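Local coordinates for protein malonate decarboxylase subunit alpha (Acinetobacter baumannii ATCC 17978, PDB 6MPR) that probably acts as the transferase subunit of malonate decarboxylase, exchanging acetyl for malonyl on the thiol of the enzyme's acyl carrier protein, at residues E145-L150 against S348-C353; G170-G175 against V195-N200; L184-A189 against A216-Y221. All blocks are in the same frame, centred on the assembly; numbering follows the deposited sequence. Where two conformers were deposited one is given.

Interaction 1. Residues E145-L150 against S348-C353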
ATOM      1  N   GLU A 145      -2.885  -1.011   6.514  1.00 10.69           N
ATOM      2  CA  GLU A 145      -4.258  -1.518   6.492  1.00  9.94           C
ATOM      3  C   GLU A 145      -5.195  -0.598   7.267  1.00 11.35           C
ATOM      4  O   GLU A 145      -6.299  -0.274   6.804  1.00 10.12           O
ATOM      5  CB  GLU A 145      -4.282  -2.944   7.064  1.00  8.01           C
ATOM      6  CG  GLU A 145      -5.648  -3.600   7.187  1.00  8.43           C
ATOM      7  CD  GLU A 145      -5.571  -4.901   7.993  1.00 12.31           C
ATOM      8  OE1 GLU A 145      -6.554  -5.674   7.985  1.00 11.62           O
ATOM      9  OE2 GLU A 145      -4.535  -5.128   8.666  1.00 11.92           O
ATOM     10  N   LEU A 146      -4.769  -0.157   8.451  1.00  8.53           N
ATOM     11  CA  LEU A 146      -5.601   0.756   9.226  1.00  7.54           C
ATOM     12  C   LEU A 146      -5.773   2.082   8.484  1.00 10.15           C
ATOM     13  O   LEU A 146      -6.887   2.612   8.416  1.00  8.92           O
ATOM     14  CB  LEU A 146      -5.001   0.965  10.627  1.00  7.50           C
ATOM     15  CG  LEU A 146      -5.799   1.839  11.603  1.00  8.01           C
ATOM     16  CD1 LEU A 146      -7.131   1.198  11.927  1.00 10.32           C
ATOM     17  CD2 LEU A 146      -5.026   2.082  12.892  1.00 12.20           C
ATOM     18  N   TYR A 147      -4.691   2.630   7.904  1.00  7.14           N
ATOM     19  CA  TYR A 147      -4.851   3.876   7.146  1.00  7.00           C
ATOM     20  C   TYR A 147      -5.871   3.707   6.027  1.00 10.58           C
ATOM     21  O   TYR A 147      -6.619   4.641   5.704  1.00 11.39           O
ATOM     22  CB  TYR A 147      -3.540   4.351   6.506  1.00 12.05           C
ATOM     23  CG  TYR A 147      -2.315   4.438   7.382  1.00 11.77           C
ATOM     24  CD1 TYR A 147      -2.415   4.631   8.749  1.00 11.24           C
ATOM     25  CD2 TYR A 147      -1.032   4.339   6.812  1.00  8.42           C
ATOM     26  CE1 TYR A 147      -1.285   4.686   9.541  1.00  7.85           C
ATOM     27  CE2 TYR A 147       0.102   4.389   7.595  1.00 12.51           C
ATOM     28  CZ  TYR A 147      -0.029   4.565   8.957  1.00 13.06           C
ATOM     29  OH  TYR A 147       1.083   4.633   9.756  1.00 13.40           O
ATOM     30  N   SER A 148      -5.870   2.541   5.382  1.00 10.06           N
ATOM     31  CA  SER A 148      -6.723   2.339   4.217  0.52  9.14           C
ATOM     32  C   SER A 148      -8.199   2.341   4.587  1.00  8.58           C
ATOM     33  O   SER A 148      -9.030   2.724   3.762  1.00  8.25           O
ATOM     34  CB  SER A 148      -6.356   1.032   3.516  0.52  8.61           C
ATOM     35  OG  SER A 148      -6.922  -0.076   4.195  0.52 10.02           O
ATOM     36  N   ARG A 149      -8.540   1.919   5.804  1.00  8.47           N
ATOM     37  CA  ARG A 149      -9.938   1.906   6.211  1.00 10.03           C
ATOM     38  C   ARG A 149     -10.492   3.301   6.425  1.00  9.15           C
ATOM     39  O   ARG A 149     -11.721   3.463   6.452  1.00  8.73           O
ATOM     40  CB  ARG A 149     -10.095   1.077   7.486  1.00  8.45           C
ATOM     41  CG  ARG A 149      -9.770  -0.386   7.253  1.00  8.64           C
ATOM     42  CD  ARG A 149     -10.163  -1.235   8.438  1.00  8.94           C
ATOM     43  NE  ARG A 149     -11.615  -1.342   8.565  1.00 10.18           N
ATOM     44  CZ  ARG A 149     -12.230  -1.907   9.601  1.00 17.61           C
ATOM     45  NH1 ARG A 149     -11.531  -2.369  10.628  1.00 10.87           N
ATOM     46  NH2 ARG A 149     -13.553  -1.978   9.633  1.00 14.64           N
ATOM     47  N   LEU A 150      -9.620   4.310   6.553  1.00  7.93           N
ATOM     48  CA  LEU A 150     -10.054   5.689   6.753  1.00  9.42           C
ATOM     49  C   LEU A 150     -10.791   6.284   5.551  1.00  9.72           C
ATOM     50  O   LEU A 150     -11.379   7.363   5.697  1.00  8.94           O
ATOM     51  CB  LEU A 150      -8.846   6.576   7.102  1.00  9.46           C
ATOM     52  CG  LEU A 150      -8.014   6.152   8.317  1.00 10.26           C
ATOM     53  CD1 LEU A 150      -6.865   7.143   8.514  1.00 10.64           C
ATOM     54  CD2 LEU A 150      -8.857   6.061   9.577  1.00  7.74           C
ATOM     55  N   SER A 348      10.204  11.771   6.567  1.00 12.58           N
ATOM     56  CA  SER A 348       9.683  10.424   6.695  1.00  9.85           C
ATOM     57  C   SER A 348       8.266  10.377   6.141  1.00  9.62           C
ATOM     58  O   SER A 348       7.612  11.402   5.929  1.00  9.94           O
ATOM     59  CB  SER A 348       9.680   9.982   8.149  1.00 12.01           C
ATOM     60  OG  SER A 348       9.021  10.943   8.943  1.00 12.23           O
ATOM     61  N   ASN A 349       7.797   9.161   5.890  1.00  9.93           N
ATOM     62  CA  ASN A 349       6.443   8.981   5.396  1.00  8.98           C
ATOM     63  C   ASN A 349       6.112   7.512   5.649  1.00 10.54           C
ATOM     64  O   ASN A 349       6.511   6.656   4.861  1.00  8.67           O
ATOM     65  CB  ASN A 349       6.362   9.351   3.918  1.00  8.95           C
ATOM     66  CG  ASN A 349       4.958   9.276   3.357  1.00 10.54           C
ATOM     67  OD1 ASN A 349       4.149   8.444   3.774  1.00 11.03           O
ATOM     68  ND2 ASN A 349       4.665  10.142   2.380  1.00  9.14           N
ATOM     69  N   ARG A 350       5.408   7.232   6.753  1.00  8.62           N
ATOM     70  CA  ARG A 350       5.226   5.830   7.139  1.00  8.96           C
ATOM     71  C   ARG A 350       4.379   5.079   6.118  1.00  9.93           C
ATOM     72  O   ARG A 350       4.678   3.920   5.792  1.00  8.59           O
ATOM     73  CB  ARG A 350       4.624   5.716   8.551  1.00 11.49           C
ATOM     74  CG  ARG A 350       4.289   4.252   8.949  1.00  8.89           C
ATOM     75  CD  ARG A 350       4.176   4.056  10.466  1.00  8.51           C
ATOM     76  NE  ARG A 350       5.499   3.979  11.087  1.00 12.49           N
ATOM     77  CZ  ARG A 350       6.024   4.903  11.888  1.00 10.86           C
ATOM     78  NH1 ARG A 350       5.331   5.983  12.206  1.00  9.51           N
ATOM     79  NH2 ARG A 350       7.248   4.745  12.387  1.00 12.28           N
ATOM     80  N   MET A 351       3.341   5.716   5.573  1.00  8.19           N
ATOM     81  CA  MET A 351       2.533   5.038   4.560  0.56 10.07           C
ATOM     82  C   MET A 351       3.369   4.677   3.337  1.00  9.41           C
ATOM     83  O   MET A 351       3.312   3.539   2.840  1.00  7.71           O
ATOM     84  CB  MET A 351       1.338   5.895   4.145  0.56 11.10           C
ATOM     85  CG  MET A 351       0.579   5.260   2.977  0.56 10.64           C
ATOM     86  SD  MET A 351      -1.198   5.468   3.000  0.56 35.17           S
ATOM     87  CE  MET A 351      -1.415   7.033   2.181  0.56 36.79           C
ATOM     88  N   MET A 352       4.160   5.629   2.831  1.00  9.03           N
ATOM     89  CA  MET A 352       4.945   5.362   1.625  1.00 10.84           C
ATOM     90  C   MET A 352       6.029   4.326   1.883  1.00 11.04           C
ATOM     91  O   MET A 352       6.285   3.450   1.039  1.00  8.91           O
ATOM     92  CB  MET A 352       5.538   6.669   1.098  1.00  8.08           C
ATOM     93  CG  MET A 352       6.365   6.560  -0.181  1.00 11.66           C
ATOM     94  SD  MET A 352       6.924   8.221  -0.650  1.00 16.05           S
ATOM     95  CE  MET A 352       5.392   8.900  -1.290  1.00 12.55           C
ATOM     96  N   CYS A 353       6.651   4.397   3.057  1.00  8.53           N
ATOM     97  CA  CYS A 353       7.722   3.470   3.380  1.00  9.54           C
ATOM     98  C   CYS A 353       7.180   2.062   3.598  1.00  8.25           C
ATOM     99  O   CYS A 353       7.777   1.088   3.138  1.00  8.95           O
ATOM    100  CB  CYS A 353       8.456   3.971   4.621  1.00  7.75           C
ATOM    101  SG  CYS A 353      10.087   3.297   4.835  1.00 10.51           S
TER
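Tyr-147 reaches across from helix 143-149 to Arg-350 and Met-351, in the first turn of helix 350-359, at a buried junction between the two alpha/beta halves of the chain. The first helix follows strand 136-140 at one end of the parallel eight-stranded sheet; the second leads into strand 363-366 of the eight-stranded mixed sheet. The tight part of the contact lies at the phenol. With CG beside the backbone N (chi1 -50°), the ring extends far enough for Tyr-147 OH to lie 3.2 Å from Arg-350 CD, and Arg-350 CG sits at the ring edge, near its plane. The two side chains cross at about a right angle. The arginine chain bends about its CG-CD bond (chi3), and its NH1 forms salt bridges with Glu-179 and Asp-180. Asp-180 also takes a hydrogen bond with the phenol, so one carboxylate ties both side chains in place. The other part is looser. Met-351 CB lies obliquely to the ring, 3.9 Å from Tyr-147 CD2, and the Met-aromatic approach of its sulfur is doubtful because the side chain occupies two conformers. This side is covered by the second subunit rather than by solvent, Met-351 of that subunit packing against its counterpart. Asn-349 is the N-cap of the helix: its OD1 accepts from Met-352 N at 3.0 Å, nearly straight at 167°, with the donor above the amide carbonyl plane.

Interaction 2. Residues G170-G175 against V195-N200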
ATOM      1  N   GLY A 170      -2.585  27.611   9.636  1.00 14.31           N
ATOM      2  CA  GLY A 170      -2.696  26.178   9.819  1.00 15.37           C
ATOM      3  C   GLY A 170      -1.806  25.331   8.934  1.00 12.68           C
ATOM      4  O   GLY A 170      -1.955  24.107   8.937  1.00 13.11           O
ATOM      5  N   ASN A 171      -0.909  25.936   8.155  1.00 13.05           N
ATOM      6  CA  ASN A 171       0.157  25.163   7.521  1.00 12.81           C
ATOM      7  C   ASN A 171       1.037  24.523   8.594  1.00 10.03           C
ATOM      8  O   ASN A 171       1.418  25.183   9.560  1.00 12.29           O
ATOM      9  CB  ASN A 171       1.014  26.065   6.631  1.00 13.01           C
ATOM     10  CG  ASN A 171       0.266  26.586   5.421  1.00 16.01           C
ATOM     11  OD1 ASN A 171      -0.150  25.811   4.553  1.00 15.88           O
ATOM     12  ND2 ASN A 171       0.128  27.911   5.332  1.00 15.42           N
ATOM     13  N   ILE A 172       1.380  23.240   8.421  1.00 11.01           N
ATOM     14  CA  ILE A 172       2.117  22.498   9.434  1.00 15.29           C
ATOM     15  C   ILE A 172       3.456  22.055   8.870  1.00 14.21           C
ATOM     16  O   ILE A 172       3.533  21.521   7.759  1.00 11.63           O
ATOM     17  CB  ILE A 172       1.346  21.259   9.951  1.00 11.49           C
ATOM     18  CG1 ILE A 172      -0.130  21.577  10.217  1.00 12.63           C
ATOM     19  CG2 ILE A 172       2.007  20.753  11.230  1.00  9.41           C
ATOM     20  CD1 ILE A 172      -0.360  22.519  11.393  1.00 12.04           C
ATOM     21  N   TYR A 173       4.501  22.234   9.662  1.00 10.16           N
ATOM     22  CA  TYR A 173       5.788  21.588   9.429  1.00  9.27           C
ATOM     23  C   TYR A 173       5.893  20.388  10.365  1.00 11.35           C
ATOM     24  O   TYR A 173       5.846  20.556  11.590  1.00 13.48           O
ATOM     25  CB  TYR A 173       6.934  22.569   9.664  1.00  9.79           C
ATOM     26  CG  TYR A 173       8.303  21.928   9.629  1.00  9.75           C
ATOM     27  CD1 TYR A 173       8.750  21.286   8.487  1.00 11.91           C
ATOM     28  CD2 TYR A 173       9.133  21.941  10.748  1.00 11.92           C
ATOM     29  CE1 TYR A 173       9.998  20.679   8.453  1.00 14.40           C
ATOM     30  CE2 TYR A 173      10.379  21.342  10.730  1.00 15.03           C
ATOM     31  CZ  TYR A 173      10.807  20.714   9.573  1.00 15.18           C
ATOM     32  OH  TYR A 173      12.041  20.106   9.538  1.00 15.54           O
ATOM     33  N   THR A 174       5.982  19.177   9.794  1.00  8.49           N
ATOM     34  CA  THR A 174       6.171  17.960  10.580  1.00  8.52           C
ATOM     35  C   THR A 174       7.575  17.361  10.463  1.00 13.52           C
ATOM     36  O   THR A 174       7.976  16.584  11.341  1.00 13.12           O
ATOM     37  CB  THR A 174       5.134  16.894  10.176  1.00  9.91           C
ATOM     38  OG1 THR A 174       5.158  16.688   8.755  1.00 13.08           O
ATOM     39  CG2 THR A 174       3.736  17.329  10.559  1.00 12.36           C
ATOM     40  N   GLY A 175       8.313  17.675   9.396  1.00 11.71           N
ATOM     41  CA  GLY A 175       9.740  17.421   9.328  1.00 14.34           C
ATOM     42  C   GLY A 175      10.132  15.956   9.413  1.00 11.72           C
ATOM     43  O   GLY A 175       9.469  15.071   8.850  1.00 14.60           O
ATOM     44  N   VAL A 195      -9.834  18.539  11.972  1.00 13.62           N
ATOM     45  CA  VAL A 195      -8.410  18.233  12.118  1.00 10.15           C
ATOM     46  C   VAL A 195      -7.827  19.266  13.073  1.00 13.75           C
ATOM     47  O   VAL A 195      -7.887  20.473  12.806  1.00 11.98           O
ATOM     48  CB  VAL A 195      -7.694  18.244  10.756  1.00 10.35           C
ATOM     49  CG1 VAL A 195      -6.164  18.056  10.885  1.00 10.10           C
ATOM     50  CG2 VAL A 195      -8.281  17.147   9.820  1.00 11.60           C
ATOM     51  N   ILE A 196      -7.281  18.797  14.192  1.00 10.38           N
ATOM     52  CA  ILE A 196      -6.628  19.648  15.179  1.00  9.17           C
ATOM     53  C   ILE A 196      -5.188  19.188  15.307  1.00 14.47           C
ATOM     54  O   ILE A 196      -4.938  18.008  15.564  1.00 11.97           O
ATOM     55  CB  ILE A 196      -7.329  19.580  16.546  1.00 13.62           C
ATOM     56  CG1 ILE A 196      -8.802  19.974  16.411  1.00 17.94           C
ATOM     57  CG2 ILE A 196      -6.601  20.473  17.557  1.00 13.11           C
ATOM     58  CD1 ILE A 196      -9.650  19.449  17.516  1.00 16.69           C
ATOM     59  N   VAL A 197      -4.243  20.114  15.159  1.00 13.45           N
ATOM     60  CA  VAL A 197      -2.816  19.793  15.208  1.00 12.65           C
ATOM     61  C   VAL A 197      -2.178  20.565  16.362  1.00 13.43           C
ATOM     62  O   VAL A 197      -2.174  21.803  16.370  1.00 11.95           O
ATOM     63  CB  VAL A 197      -2.108  20.114  13.879  1.00  9.90           C
ATOM     64  CG1 VAL A 197      -0.668  19.594  13.894  1.00 12.59           C
ATOM     65  CG2 VAL A 197      -2.880  19.504  12.702  1.00 12.22           C
ATOM     66  N   GLN A 198      -1.609  19.843  17.323  1.00  9.60           N
ATOM     67  CA  GLN A 198      -0.748  20.502  18.296  1.00  9.74           C
ATOM     68  C   GLN A 198       0.635  20.733  17.685  1.00  9.69           C
ATOM     69  O   GLN A 198       1.157  19.882  16.955  1.00 11.16           O
ATOM     70  CB  GLN A 198      -0.645  19.675  19.581  1.00 11.45           C
ATOM     71  CG  GLN A 198       0.059  18.314  19.407  1.00 10.88           C
ATOM     72  CD  GLN A 198       0.545  17.768  20.722  1.00 10.78           C
ATOM     73  OE1 GLN A 198      -0.213  17.139  21.462  1.00 11.39           O
ATOM     74  NE2 GLN A 198       1.819  18.010  21.034  1.00 13.44           N
ATOM     75  N   VAL A 199       1.223  21.902  17.960  1.00 11.57           N
ATOM     76  CA  VAL A 199       2.562  22.206  17.463  1.00 10.22           C
ATOM     77  C   VAL A 199       3.459  22.666  18.599  1.00 14.43           C
ATOM     78  O   VAL A 199       3.001  23.244  19.592  1.00 13.02           O
ATOM     79  CB  VAL A 199       2.566  23.262  16.327  1.00 10.35           C
ATOM     80  CG1 VAL A 199       1.866  22.706  15.087  1.00 14.81           C
ATOM     81  CG2 VAL A 199       1.926  24.579  16.783  1.00 14.74           C
ATOM     82  N   ASN A 200       4.762  22.421  18.433  1.00 11.25           N
ATOM     83  CA  ASN A 200       5.733  22.874  19.425  1.00 13.09           C
ATOM     84  C   ASN A 200       5.870  24.389  19.424  1.00 17.22           C
ATOM     85  O   ASN A 200       6.081  24.989  20.485  1.00 16.98           O
ATOM     86  CB  ASN A 200       7.104  22.246  19.176  1.00 11.49           C
ATOM     87  CG  ASN A 200       7.100  20.749  19.382  1.00 13.31           C
ATOM     88  OD1 ASN A 200       6.110  20.178  19.849  1.00 11.67           O
ATOM     89  ND2 ASN A 200       8.200  20.104  19.035  1.00 14.19           N
TER
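No flat group enters the meeting of Ile-172 with Val-197 and Val-199; the ring of the next residue, Tyr-173, points elsewhere. One face of that ring carries the backbone N of Gly-175, 3.6 Å above its plane and offset toward the rim, while the Tyr-173 side chain also packs on Asp-213 and Ala-345. The contact itself is made of methyl groups. Ile-172 and Val-197 reach toward each other tip to tip, with Ile-172 CD1 3.9 Å from Val-197 CG1 and 4.1 Å from Val-197 CG2, so that the terminal methyl bears on both branches of the valine. The second branch, Ile-172 CG2, reaches Val-197 CG1 as well, at 3.9 Å. The bend at chi2 (-68°) also brings CD1 within 4.3 Å of Val-199 CG1, two residues along the same strand face. Gln-198, between the valines, points away, and its OE1 accepts from Leu-75 N. In the fold, strand 194-199 is an inner strand of the parallel eight-stranded sheet, and strand 172-173 is an outer strand of a small three-stranded one; Ala-166 and Val-222 also pack on Ile-172. Between the two segments the nearest CA atoms, those of Ile-172 and Val-199, are 8.0 Å apart, a spacing for side-chain packing rather than strand pairing. Cohesion here therefore rests on dispersion and the burial of branched aliphatic side chains, with little directional constraint.

Interaction 3. Residues L184-A189 against A216-Y221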
ATOM      1  N   LEU A 184      -3.209  10.074   7.883  1.00  9.31           N
ATOM      2  CA  LEU A 184      -4.313  10.176   8.837  1.00  8.46           C
ATOM      3  C   LEU A 184      -5.158  11.419   8.589  1.00 11.07           C
ATOM      4  O   LEU A 184      -6.379  11.402   8.809  1.00 10.50           O
ATOM      5  CB  LEU A 184      -3.772  10.205  10.272  1.00  9.17           C
ATOM      6  CG  LEU A 184      -2.888   9.046  10.729  1.00  8.66           C
ATOM      7  CD1 LEU A 184      -2.333   9.302  12.134  1.00 10.94           C
ATOM      8  CD2 LEU A 184      -3.639   7.717  10.659  1.00  8.33           C
ATOM      9  N   ILE A 185      -4.525  12.528   8.185  1.00  7.74           N
ATOM     10  CA  ILE A 185      -5.248  13.792   8.077  1.00  9.10           C
ATOM     11  C   ILE A 185      -6.077  13.858   6.806  1.00  9.46           C
ATOM     12  O   ILE A 185      -7.226  14.313   6.839  1.00 10.34           O
ATOM     13  CB  ILE A 185      -4.260  14.969   8.169  1.00 12.50           C
ATOM     14  CG1 ILE A 185      -3.696  15.052   9.594  1.00 13.85           C
ATOM     15  CG2 ILE A 185      -4.940  16.276   7.768  1.00 13.83           C
ATOM     16  CD1 ILE A 185      -2.559  16.059   9.744  1.00 11.23           C
ATOM     17  N   GLU A 186      -5.514  13.435   5.664  1.00  8.45           N
ATOM     18  CA  GLU A 186      -6.223  13.613   4.396  1.00  8.99           C
ATOM     19  C   GLU A 186      -7.642  13.056   4.411  1.00 10.52           C
ATOM     20  O   GLU A 186      -8.553  13.758   3.951  1.00 10.43           O
ATOM     21  CB  GLU A 186      -5.414  13.021   3.235  1.00 10.43           C
ATOM     22  CG  GLU A 186      -6.195  13.054   1.928  1.00 12.51           C
ATOM     23  CD  GLU A 186      -5.354  12.740   0.706  1.00 11.37           C
ATOM     24  OE1 GLU A 186      -4.097  12.760   0.809  1.00 13.17           O
ATOM     25  OE2 GLU A 186      -5.969  12.493  -0.368  1.00 11.90           O
ATOM     26  N   PRO A 187      -7.912  11.842   4.916  1.00  9.68           N
ATOM     27  CA  PRO A 187      -9.305  11.351   4.893  1.00  9.70           C
ATOM     28  C   PRO A 187     -10.296  12.263   5.599  1.00 13.17           C
ATOM     29  O   PRO A 187     -11.430  12.428   5.127  1.00 12.65           O
ATOM     30  CB  PRO A 187      -9.196   9.984   5.589  1.00  7.75           C
ATOM     31  CG  PRO A 187      -7.813   9.511   5.206  1.00  8.79           C
ATOM     32  CD  PRO A 187      -6.974  10.785   5.330  1.00  9.78           C
ATOM     33  N   ALA A 188      -9.893  12.873   6.714  1.00  9.15           N
ATOM     34  CA  ALA A 188     -10.762  13.800   7.438  1.00  9.47           C
ATOM     35  C   ALA A 188     -10.864  15.147   6.741  1.00 11.55           C
ATOM     36  O   ALA A 188     -11.940  15.759   6.698  1.00 12.50           O
ATOM     37  CB  ALA A 188     -10.232  14.009   8.853  1.00  9.03           C
ATOM     38  N   ALA A 189      -9.743  15.631   6.216  1.00  9.04           N
ATOM     39  CA  ALA A 189      -9.722  16.944   5.593  1.00  9.68           C
ATOM     40  C   ALA A 189     -10.657  16.993   4.395  1.00 12.46           C
ATOM     41  O   ALA A 189     -11.165  18.065   4.047  1.00 12.59           O
ATOM     42  CB  ALA A 189      -8.290  17.299   5.188  1.00 12.37           C
ATOM     43  N   ALA A 216      -2.503  24.257   4.919  1.00 14.90           N
ATOM     44  CA  ALA A 216      -3.490  24.929   5.760  1.00 11.62           C
ATOM     45  C   ALA A 216      -4.917  24.470   5.465  1.00 16.94           C
ATOM     46  O   ALA A 216      -5.750  24.382   6.373  1.00 16.16           O
ATOM     47  CB  ALA A 216      -3.363  26.442   5.563  1.00 14.04           C
ATOM     48  N   SER A 217      -5.237  24.204   4.202  1.00 18.08           N
ATOM     49  CA  SER A 217      -6.625  23.856   3.926  1.00 18.65           C
ATOM     50  C   SER A 217      -7.005  22.472   4.456  1.00 19.73           C
ATOM     51  O   SER A 217      -8.198  22.157   4.512  1.00 19.92           O
ATOM     52  CB  SER A 217      -6.901  23.953   2.431  1.00 26.27           C
ATOM     53  OG  SER A 217      -6.137  23.004   1.717  1.00 22.80           O
ATOM     54  N   TRP A 218      -6.035  21.648   4.877  1.00 14.96           N
ATOM     55  CA  TRP A 218      -6.362  20.373   5.515  1.00 14.96           C
ATOM     56  C   TRP A 218      -6.615  20.497   7.012  1.00 15.33           C
ATOM     57  O   TRP A 218      -7.088  19.530   7.625  1.00 17.13           O
ATOM     58  CB  TRP A 218      -5.234  19.344   5.316  1.00 12.46           C
ATOM     59  CG  TRP A 218      -4.924  19.017   3.896  1.00 17.26           C
ATOM     60  CD1 TRP A 218      -5.305  19.715   2.773  1.00 18.01           C
ATOM     61  CD2 TRP A 218      -4.145  17.908   3.432  1.00 17.89           C
ATOM     62  NE1 TRP A 218      -4.799  19.105   1.647  1.00 24.07           N
ATOM     63  CE2 TRP A 218      -4.090  17.994   2.024  1.00 19.10           C
ATOM     64  CE3 TRP A 218      -3.488  16.853   4.071  1.00 13.67           C
ATOM     65  CZ2 TRP A 218      -3.396  17.070   1.247  1.00 17.24           C
ATOM     66  CZ3 TRP A 218      -2.815  15.926   3.289  1.00 13.32           C
ATOM     67  CH2 TRP A 218      -2.780  16.043   1.897  1.00 16.10           C
ATOM     68  N   VAL A 219      -6.314  21.647   7.614  1.00 11.07           N
ATOM     69  CA  VAL A 219      -6.258  21.802   9.062  1.00 13.63           C
ATOM     70  C   VAL A 219      -7.378  22.744   9.498  1.00 16.05           C
ATOM     71  O   VAL A 219      -7.557  23.815   8.911  1.00 15.19           O
ATOM     72  CB  VAL A 219      -4.880  22.343   9.492  1.00 13.61           C
ATOM     73  CG1 VAL A 219      -4.844  22.624  10.998  1.00 16.35           C
ATOM     74  CG2 VAL A 219      -3.761  21.364   9.087  1.00 13.34           C
ATOM     75  N   ASP A 220      -8.114  22.366  10.542  1.00 11.69           N
ATOM     76  CA  ASP A 220      -9.100  23.313  11.060  1.00 11.58           C
ATOM     77  C   ASP A 220      -8.567  24.154  12.216  1.00 16.36           C
ATOM     78  O   ASP A 220      -8.857  25.358  12.287  1.00 15.02           O
ATOM     79  CB  ASP A 220     -10.366  22.560  11.468  1.00 14.57           C
ATOM     80  CG  ASP A 220     -10.970  21.841  10.300  1.00 17.07           C
ATOM     81  OD1 ASP A 220     -11.432  22.527   9.356  1.00 18.55           O
ATOM     82  OD2 ASP A 220     -10.918  20.592  10.291  1.00 14.56           O
ATOM     83  N   TYR A 221      -7.770  23.567  13.110  1.00 14.03           N
ATOM     84  CA  TYR A 221      -7.232  24.319  14.235  1.00 18.05           C
ATOM     85  C   TYR A 221      -5.829  23.851  14.577  1.00 12.37           C
ATOM     86  O   TYR A 221      -5.482  22.682  14.381  1.00 14.18           O
ATOM     87  CB  TYR A 221      -8.085  24.177  15.491  1.00 10.77           C
ATOM     88  CG  TYR A 221      -9.475  24.738  15.358  1.00 12.59           C
ATOM     89  CD1 TYR A 221      -9.727  26.096  15.539  1.00 11.71           C
ATOM     90  CD2 TYR A 221     -10.529  23.902  15.059  1.00 18.43           C
ATOM     91  CE1 TYR A 221     -11.030  26.608  15.413  1.00 13.39           C
ATOM     92  CE2 TYR A 221     -11.813  24.389  14.934  1.00 18.77           C
ATOM     93  CZ  TYR A 221     -12.060  25.738  15.106  1.00 18.85           C
ATOM     94  OH  TYR A 221     -13.358  26.184  14.985  1.00 17.60           O
TER
HETATM   95  O   HOH W   1      -9.995  20.508   2.687  1.00 17.93           O
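The last turns of helix 181-189 pack Ile-185, Glu-186 and Ala-189 against Trp-218, which closes a short 3-10 segment in the loop leading to strand 221-224. Ala-189 comes in close at the root of the tryptophan: its CB is 3.5 Å from Trp-218 O and 3.7 Å from Trp-218 CB. Ile-185 stands one helical turn earlier and uses its CG2 branch, which meets Trp-218 CB at 3.9 Å and lies at the edge of the indole, near the ring plane. The indole runs across the helix, CG lying beside the backbone N of Trp-218 (chi1 -60°), and its far end arrives at Glu-186. There Glu-186 CB is 3.9 Å from Trp-218 CZ3, and the extended side chain brings OE1 to 3.7 Å from Trp-218 CH2, with carboxylate and ring planes 58° apart. This helix is the helical part of the beta-alpha-beta crossover connection between the neighbouring parallel strands 158-163 and 194-199, and Ile-185 also packs on Val-159 and Val-195 of those strands. Phe-190 adds an edge-to-face contact with the tryptophan. The carboxylate of Glu-186 has its stronger partners across the dimer interface: OE2 forms a salt bridge with Arg-347 of the second subunit and a hydrogen bond with Asn-349 of that subunit, and Trp-218 packs on the same arginine. On the backbone side, one water joins the segments by donating to Ala-189 O and to Ser-217 O, at 3.0 Å each.

Along the chain the segments run 145-150, 170-175, 184-189, 195-200, 216-221 and 348-353, so interactions 2 and 3 interlock within the span that interaction 1 closes. Their centres are about 10 Å apart, and they are joined by two probable hydrogen bonds, Ala-216 N to Asn-171 OD1 and, at strand 194-199, Val-195 N to Asp-220 OD2. Interaction 1 lies about 18 Å from interaction 2 and 15 Å from interaction 3, touching the latter through Leu-150 and Tyr-147, which pack on helix 181-189. Interactions 2 and 3 pack against the parallel eight-stranded sheet, whereas interaction 1 joins that half to the second; interactions 1 and 3 also border the dimer partner.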